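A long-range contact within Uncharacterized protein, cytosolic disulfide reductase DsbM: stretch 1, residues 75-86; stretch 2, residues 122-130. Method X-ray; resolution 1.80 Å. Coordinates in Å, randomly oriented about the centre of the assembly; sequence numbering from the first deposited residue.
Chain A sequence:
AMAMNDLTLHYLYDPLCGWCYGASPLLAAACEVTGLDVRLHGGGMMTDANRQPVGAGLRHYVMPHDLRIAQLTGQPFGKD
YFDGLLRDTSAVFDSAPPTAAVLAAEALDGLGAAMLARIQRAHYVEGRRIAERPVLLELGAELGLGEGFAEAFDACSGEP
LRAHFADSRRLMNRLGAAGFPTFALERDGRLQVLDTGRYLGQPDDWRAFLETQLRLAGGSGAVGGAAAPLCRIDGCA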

ATOM      1  N   GLN A  75       3.794 -12.107  -7.621  1.00 17.72           N
ATOM      2  CA  GLN A  75       3.774 -11.824  -6.195  1.00 14.97           C
ATOM      3  C   GLN A  75       3.291 -13.049  -5.421  1.00 19.27           C
ATOM      4  O   GLN A  75       2.347 -13.723  -5.848  1.00 19.97           O
ATOM      5  CB  GLN A  75       2.878 -10.623  -5.898  1.00 12.77           C
ATOM      6  CG  GLN A  75       3.518  -9.271  -6.210  1.00 12.56           C
ATOM      7  CD  GLN A  75       4.608  -8.895  -5.219  1.00 12.70           C
ATOM      8  OE1 GLN A  75       4.358  -8.184  -4.246  1.00 13.05           O
ATOM      9  NE2 GLN A  75       5.826  -9.359  -5.470  1.00 10.66           N
ATOM     10  N   PRO A  76       3.919 -13.370  -4.293  1.00 18.39           N
ATOM     11  CA  PRO A  76       3.571 -14.591  -3.561  1.00 16.47           C
ATOM     12  C   PRO A  76       2.428 -14.405  -2.577  1.00 12.72           C
ATOM     13  O   PRO A  76       2.256 -13.356  -1.953  1.00 11.38           O
ATOM     14  CB  PRO A  76       4.873 -14.913  -2.815  1.00 17.65           C
ATOM     15  CG  PRO A  76       5.455 -13.570  -2.532  1.00 17.30           C
ATOM     16  CD  PRO A  76       5.103 -12.702  -3.722  1.00 13.73           C
ATOM     17  N   PHE A  77       1.645 -15.471  -2.433  1.00 13.44           N
ATOM     18  CA  PHE A  77       0.566 -15.538  -1.459  1.00 16.80           C
ATOM     19  C   PHE A  77       0.770 -16.784  -0.608  1.00 21.16           C
ATOM     20  O   PHE A  77       1.015 -17.869  -1.144  1.00 18.88           O
ATOM     21  CB  PHE A  77      -0.804 -15.562  -2.147  1.00 17.09           C
ATOM     22  CG  PHE A  77      -1.133 -14.298  -2.900  1.00 18.80           C
ATOM     23  CD1 PHE A  77      -1.962 -13.339  -2.342  1.00 15.51           C
ATOM     24  CD2 PHE A  77      -0.618 -14.072  -4.168  1.00 21.55           C
ATOM     25  CE1 PHE A  77      -2.270 -12.179  -3.029  1.00 13.82           C
ATOM     26  CE2 PHE A  77      -0.918 -12.913  -4.860  1.00 18.92           C
ATOM     27  CZ  PHE A  77      -1.747 -11.965  -4.289  1.00 17.47           C
ATOM     28  N   GLY A  78       0.679 -16.626   0.714  1.00 16.71           N
ATOM     29  CA  GLY A  78       1.035 -17.680   1.637  1.00 15.97           C
ATOM     30  C   GLY A  78      -0.142 -18.521   2.095  1.00 21.42           C
ATOM     31  O   GLY A  78      -1.295 -18.100   2.040  1.00 20.94           O
ATOM     32  N   LYS A  79       0.177 -19.731   2.565  1.00 19.95           N
ATOM     33  CA  LYS A  79      -0.859 -20.637   3.053  1.00 25.03           C
ATOM     34  C   LYS A  79      -1.550 -20.087   4.294  1.00 23.53           C
ATOM     35  O   LYS A  79      -2.744 -20.336   4.498  1.00 26.97           O
ATOM     36  CB  LYS A  79      -0.262 -22.015   3.345  1.00 34.57           C
ATOM     37  CG  LYS A  79       0.815 -22.017   4.422  1.00 36.99           C
ATOM     38  CD  LYS A  79       1.284 -23.429   4.733  1.00 46.97           C
ATOM     39  CE  LYS A  79       2.400 -23.426   5.768  1.00 49.26           C
ATOM     40  NZ  LYS A  79       3.627 -22.749   5.263  1.00 46.55           N
ATOM     41  N   ASP A  80      -0.828 -19.337   5.132  1.00 22.40           N
ATOM     42  CA  ASP A  80      -1.453 -18.747   6.309  1.00 22.81           C
ATOM     43  C   ASP A  80      -2.427 -17.637   5.940  1.00 22.17           C
ATOM     44  O   ASP A  80      -3.249 -17.243   6.775  1.00 20.73           O
ATOM     45  CB  ASP A  80      -0.386 -18.219   7.269  1.00 23.20           C
ATOM     46  CG  ASP A  80       0.469 -19.329   7.858  1.00 31.46           C
ATOM     47  OD1 ASP A  80       1.685 -19.112   8.039  1.00 38.24           O
ATOM     48  OD2 ASP A  80      -0.074 -20.418   8.141  1.00 37.61           O
ATOM     49  N   TYR A  81      -2.352 -17.128   4.712  1.00 17.18           N
ATOM     50  CA  TYR A  81      -3.328 -16.169   4.206  1.00 17.91           C
ATOM     51  C   TYR A  81      -4.525 -16.882   3.581  1.00 22.13           C
ATOM     52  O   TYR A  81      -5.670 -16.651   3.983  1.00 23.66           O
ATOM     53  CB  TYR A  81      -2.661 -15.233   3.193  1.00 18.19           C
ATOM     54  CG  TYR A  81      -3.630 -14.408   2.380  1.00 16.21           C
ATOM     55  CD1 TYR A  81      -3.855 -14.689   1.039  1.00 16.37           C
ATOM     56  CD2 TYR A  81      -4.321 -13.348   2.952  1.00 15.94           C
ATOM     57  CE1 TYR A  81      -4.741 -13.937   0.291  1.00 21.79           C
ATOM     58  CE2 TYR A  81      -5.212 -12.590   2.213  1.00 17.29           C
ATOM     59  CZ  TYR A  81      -5.415 -12.889   0.882  1.00 21.13           C
ATOM     60  OH  TYR A  81      -6.297 -12.140   0.140  1.00 22.60           O
ATOM     61  N   PHE A  82      -4.267 -17.754   2.601  1.00 22.16           N
ATOM     62  CA  PHE A  82      -5.343 -18.475   1.923  1.00 25.87           C
ATOM     63  C   PHE A  82      -6.163 -19.305   2.902  1.00 31.75           C
ATOM     64  O   PHE A  82      -7.399 -19.263   2.888  1.00 33.47           O
ATOM     65  CB  PHE A  82      -4.763 -19.383   0.835  1.00 28.18           C
ATOM     66  CG  PHE A  82      -4.378 -18.664  -0.426  1.00 30.06           C
ATOM     67  CD1 PHE A  82      -5.178 -17.660  -0.945  1.00 33.28           C
ATOM     68  CD2 PHE A  82      -3.216 -19.004  -1.099  1.00 29.45           C
ATOM     69  CE1 PHE A  82      -4.823 -17.003  -2.109  1.00 32.43           C
ATOM     70  CE2 PHE A  82      -2.857 -18.356  -2.262  1.00 28.73           C
ATOM     71  CZ  PHE A  82      -3.661 -17.353  -2.769  1.00 32.22           C
ATOM     72  N   ASP A  83      -5.490 -20.079   3.751  1.00 31.31           N
ATOM     73  CA  ASP A  83      -6.150 -21.059   4.603  1.00 39.47           C
ATOM     74  C   ASP A  83      -6.127 -20.676   6.077  1.00 36.82           C
ATOM     75  O   ASP A  83      -6.498 -21.493   6.925  1.00 36.74           O
ATOM     76  CB  ASP A  83      -5.512 -22.435   4.404  1.00 44.42           C
ATOM     77  CG  ASP A  83      -5.670 -22.950   2.985  1.00 49.41           C
ATOM     78  OD1 ASP A  83      -6.736 -22.708   2.379  1.00 50.25           O
ATOM     79  OD2 ASP A  83      -4.727 -23.591   2.473  1.00 51.52           O
ATOM     80  N   GLY A  84      -5.705 -19.458   6.403  1.00 31.90           N
ATOM     81  CA  GLY A  84      -5.706 -19.015   7.782  1.00 28.87           C
ATOM     82  C   GLY A  84      -6.481 -17.732   7.989  1.00 26.93           C
ATOM     83  O   GLY A  84      -7.531 -17.726   8.637  1.00 29.14           O
ATOM     84  N   LEU A  85      -5.969 -16.635   7.431  1.00 24.41           N
ATOM     85  CA  LEU A  85      -6.608 -15.336   7.613  1.00 22.88           C
ATOM     86  C   LEU A  85      -7.958 -15.281   6.907  1.00 23.96           C
ATOM     87  O   LEU A  85      -8.965 -14.884   7.504  1.00 24.65           O
ATOM     88  CB  LEU A  85      -5.688 -14.230   7.098  1.00 21.05           C
ATOM     89  CG  LEU A  85      -6.189 -12.799   7.280  1.00 20.49           C
ATOM     90  CD1 LEU A  85      -6.369 -12.489   8.750  1.00 21.65           C
ATOM     91  CD2 LEU A  85      -5.232 -11.816   6.635  1.00 18.04           C
ATOM     92  N   LEU A  86      -8.000 -15.669   5.632  1.00 25.01           N
ATOM     93  CA  LEU A  86      -9.247 -15.632   4.877  1.00 26.33           C
ATOM     94  C   LEU A  86     -10.270 -16.632   5.393  1.00 35.73           C
ATOM     95  O   LEU A  86     -11.428 -16.590   4.965  1.00 38.79           O
ATOM     96  CB  LEU A  86      -8.958 -15.878   3.397  1.00 32.03           C
ATOM     97  CG  LEU A  86      -8.393 -14.641   2.695  1.00 30.67           C
ATOM     98  CD1 LEU A  86      -8.211 -14.881   1.211  1.00 30.63           C
ATOM     99  CD2 LEU A  86      -9.290 -13.439   2.947  1.00 33.21           C
TER
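Stretch 2, residues 122-130: AHYVEGRRI

The contact between residues 75-86 and 122-130 is a helix start packed against a helix end, held by one direct hydrogen bond, close glycine backbones and a small aromatic cluster. Stretch 2 enters as the tail of a helix that begins earlier in the chain and turns out of it at Gly127, whose positive phi (66°) by itself favours glycine, with extended backbone only at Arg128 and Arg129. The chain passes Gly78, the N-cap of the helix that begins at Lys79, then runs alongside that helix in the same general sense, with CA atoms 4.1 Å apart at Gly78 and Val125 and 4.0 Å apart at Tyr81 and Gly127. Gly78 N donates to Tyr124 O at 2.9 Å, almost linearly. The pairing illustrates a general rule, that backbones approach to about 4 Å where glycine leaves no side chain in the way: a CB on Gly78 would clash with Val125 O, and one on Gly127 with Asp80 O. Instead, CA-H...O contacts form, Gly78 CA to Val125 O and Gly127 CA to Asp80 O, each 3.5 Å. Beside the hydrogen bond, Tyr124 turns its ring edge toward the face of Tyr81, with Tyr81 CZ 3.7 Å from Tyr124 CD1, while Phe77 CE1 lies 3.4 Å from Tyr124 CD1. Farther along, Leu85 CD2 reaches His123 ND1 and Arg128 O, both at 3.4 Å. Water bridges Tyr81 OH to His123 NE2, and others link Asp80 to the carbonyls of Val125 and Glu126 and, through a weak bond to Asp80 O, to that of Gly127.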

ATOM      1  N   ALA A 122       2.932  -9.031   5.620  1.00  7.87           N
ATOM      2  CA  ALA A 122       2.307  -9.588   6.818  1.00 10.92           C
ATOM      3  C   ALA A 122       0.905 -10.103   6.518  1.00 10.90           C
ATOM      4  O   ALA A 122       0.474 -11.120   7.074  1.00 10.23           O
ATOM      5  CB  ALA A 122       2.270  -8.538   7.927  1.00  9.45           C
ATOM      6  N   HIS A 123       0.188  -9.438   5.656  1.00  7.66           N
ATOM      7  CA  HIS A 123      -1.167  -9.824   5.298  1.00  8.23           C
ATOM      8  C   HIS A 123      -1.205 -10.987   4.280  1.00 13.23           C
ATOM      9  O   HIS A 123      -1.690 -12.032   4.612  1.00 10.84           O
ATOM     10  CB  HIS A 123      -1.880  -8.626   4.723  1.00  8.34           C
ATOM     11  CG  HIS A 123      -3.304  -8.853   4.327  1.00 12.64           C
ATOM     12  ND1 HIS A 123      -4.334  -8.860   5.232  1.00 16.25           N
ATOM     13  CD2 HIS A 123      -3.875  -8.974   3.115  1.00 10.63           C
ATOM     14  CE1 HIS A 123      -5.469  -9.009   4.594  1.00 12.50           C
ATOM     15  NE2 HIS A 123      -5.218  -9.095   3.310  1.00 17.00           N
ATOM     16  N   TYR A 124      -0.570 -10.800   3.109  1.00 11.45           N
ATOM     17  CA  TYR A 124      -0.727 -11.755   2.015  1.00  9.79           C
ATOM     18  C   TYR A 124       0.180 -12.973   2.145  1.00 10.22           C
ATOM     19  O   TYR A 124      -0.158 -14.047   1.634  1.00 11.68           O
ATOM     20  CB  TYR A 124      -0.465 -11.053   0.682  1.00 10.29           C
ATOM     21  CG  TYR A 124      -1.517 -10.033   0.325  1.00 10.57           C
ATOM     22  CD1 TYR A 124      -2.778 -10.435  -0.097  1.00 11.76           C
ATOM     23  CD2 TYR A 124      -1.254  -8.670   0.424  1.00 15.13           C
ATOM     24  CE1 TYR A 124      -3.743  -9.513  -0.422  1.00 15.08           C
ATOM     25  CE2 TYR A 124      -2.216  -7.738   0.104  1.00 16.06           C
ATOM     26  CZ  TYR A 124      -3.459  -8.168  -0.320  1.00 16.49           C
ATOM     27  OH  TYR A 124      -4.435  -7.260  -0.646  1.00 16.35           O
ATOM     28  N   VAL A 125       1.328 -12.836   2.795  1.00 12.01           N
ATOM     29  CA  VAL A 125       2.259 -13.946   2.964  1.00 10.54           C
ATOM     30  C   VAL A 125       2.100 -14.604   4.326  1.00 16.80           C
ATOM     31  O   VAL A 125       1.979 -15.825   4.424  1.00 16.83           O
ATOM     32  CB  VAL A 125       3.709 -13.463   2.737  1.00 14.39           C
ATOM     33  CG1 VAL A 125       4.693 -14.574   3.060  1.00 15.11           C
ATOM     34  CG2 VAL A 125       3.883 -12.982   1.307  1.00 13.68           C
ATOM     35  N   GLU A 126       2.080 -13.805   5.388  1.00 10.74           N
ATOM     36  CA  GLU A 126       2.083 -14.327   6.748  1.00 11.76           C
ATOM     37  C   GLU A 126       0.690 -14.517   7.332  1.00 12.12           C
ATOM     38  O   GLU A 126       0.558 -15.174   8.371  1.00 17.99           O
ATOM     39  CB  GLU A 126       2.893 -13.397   7.659  1.00 11.33           C
ATOM     40  CG  GLU A 126       4.382 -13.397   7.358  1.00 22.40           C
ATOM     41  CD  GLU A 126       5.099 -12.179   7.924  1.00 31.92           C
ATOM     42  OE1 GLU A 126       5.976 -11.629   7.221  1.00 41.71           O
ATOM     43  OE2 GLU A 126       4.780 -11.774   9.064  1.00 38.80           O
ATOM     44  N   GLY A 127      -0.345 -13.966   6.703  1.00 13.19           N
ATOM     45  CA  GLY A 127      -1.690 -14.107   7.227  1.00 13.90           C
ATOM     46  C   GLY A 127      -1.914 -13.416   8.552  1.00 15.98           C
ATOM     47  O   GLY A 127      -2.740 -13.871   9.350  1.00 14.93           O
ATOM     48  N   ARG A 128      -1.190 -12.331   8.815  1.00 12.55           N
ATOM     49  CA  ARG A 128      -1.364 -11.581  10.048  1.00 15.71           C
ATOM     50  C   ARG A 128      -2.580 -10.665   9.953  1.00 13.27           C
ATOM     51  O   ARG A 128      -3.078 -10.355   8.866  1.00 12.93           O
ATOM     52  CB  ARG A 128      -0.117 -10.753  10.358  1.00 12.87           C
ATOM     53  CG  ARG A 128       1.184 -11.528  10.288  1.00 14.90           C
ATOM     54  CD  ARG A 128       1.219 -12.636  11.319  1.00 26.81           C
ATOM     55  NE  ARG A 128       0.889 -12.149  12.656  1.00 34.50           N
ATOM     56  CZ  ARG A 128       1.750 -11.533  13.461  1.00 32.94           C
ATOM     57  NH1 ARG A 128       2.998 -11.320  13.066  1.00 31.50           N
ATOM     58  NH2 ARG A 128       1.360 -11.128  14.662  1.00 26.23           N
ATOM     59  N   ARG A 129      -3.053 -10.220  11.116  1.00 12.93           N
ATOM     60  CA  ARG A 129      -4.219  -9.339  11.206  1.00 14.29           C
ATOM     61  C   ARG A 129      -3.712  -7.901  11.263  1.00 13.08           C
ATOM     62  O   ARG A 129      -3.497  -7.336  12.334  1.00 13.50           O
ATOM     63  CB  ARG A 129      -5.079  -9.707  12.410  1.00 14.57           C
ATOM     64  CG  ARG A 129      -5.565 -11.146  12.358  1.00 21.58           C
ATOM     65  CD  ARG A 129      -6.879 -11.330  13.081  1.00 36.20           C
ATOM     66  NE  ARG A 129      -6.647 -11.553  14.497  1.00 43.91           N
ATOM     67  CZ  ARG A 129      -7.564 -12.040  15.319  1.00 52.42           C
ATOM     68  NH1 ARG A 129      -8.766 -12.362  14.849  1.00 56.91           N
ATOM     69  NH2 ARG A 129      -7.283 -12.216  16.603  1.00 52.76           N
ATOM     70  N   ILE A 130      -3.530  -7.299  10.081  1.00 12.77           N
ATOM     71  CA  ILE A 130      -2.935  -5.964   9.996  1.00  8.70           C
ATOM     72  C   ILE A 130      -3.882  -4.862  10.437  1.00 11.48           C
ATOM     73  O   ILE A 130      -3.476  -3.694  10.486  1.00 13.07           O
ATOM     74  CB  ILE A 130      -2.436  -5.668   8.567  1.00 13.72           C
ATOM     75  CG1 ILE A 130      -3.598  -5.669   7.579  1.00 16.25           C
ATOM     76  CG2 ILE A 130      -1.390  -6.692   8.150  1.00 16.43           C
ATOM     77  CD1 ILE A 130      -3.202  -5.257   6.177  1.00 18.89           C
TER
HETATM   78  O   HOH W   1       2.091 -18.421   5.004  1.00 20.95           O
HETATM   79  O   HOH W   2      -3.257 -16.808  10.164  1.00 32.40           O
HETATM   80  O   HOH W   3       2.600 -16.569   9.739  1.00 39.61           O
HETATM   81  O   HOH W   4      -7.082  -9.821   1.094  1.00 24.08           O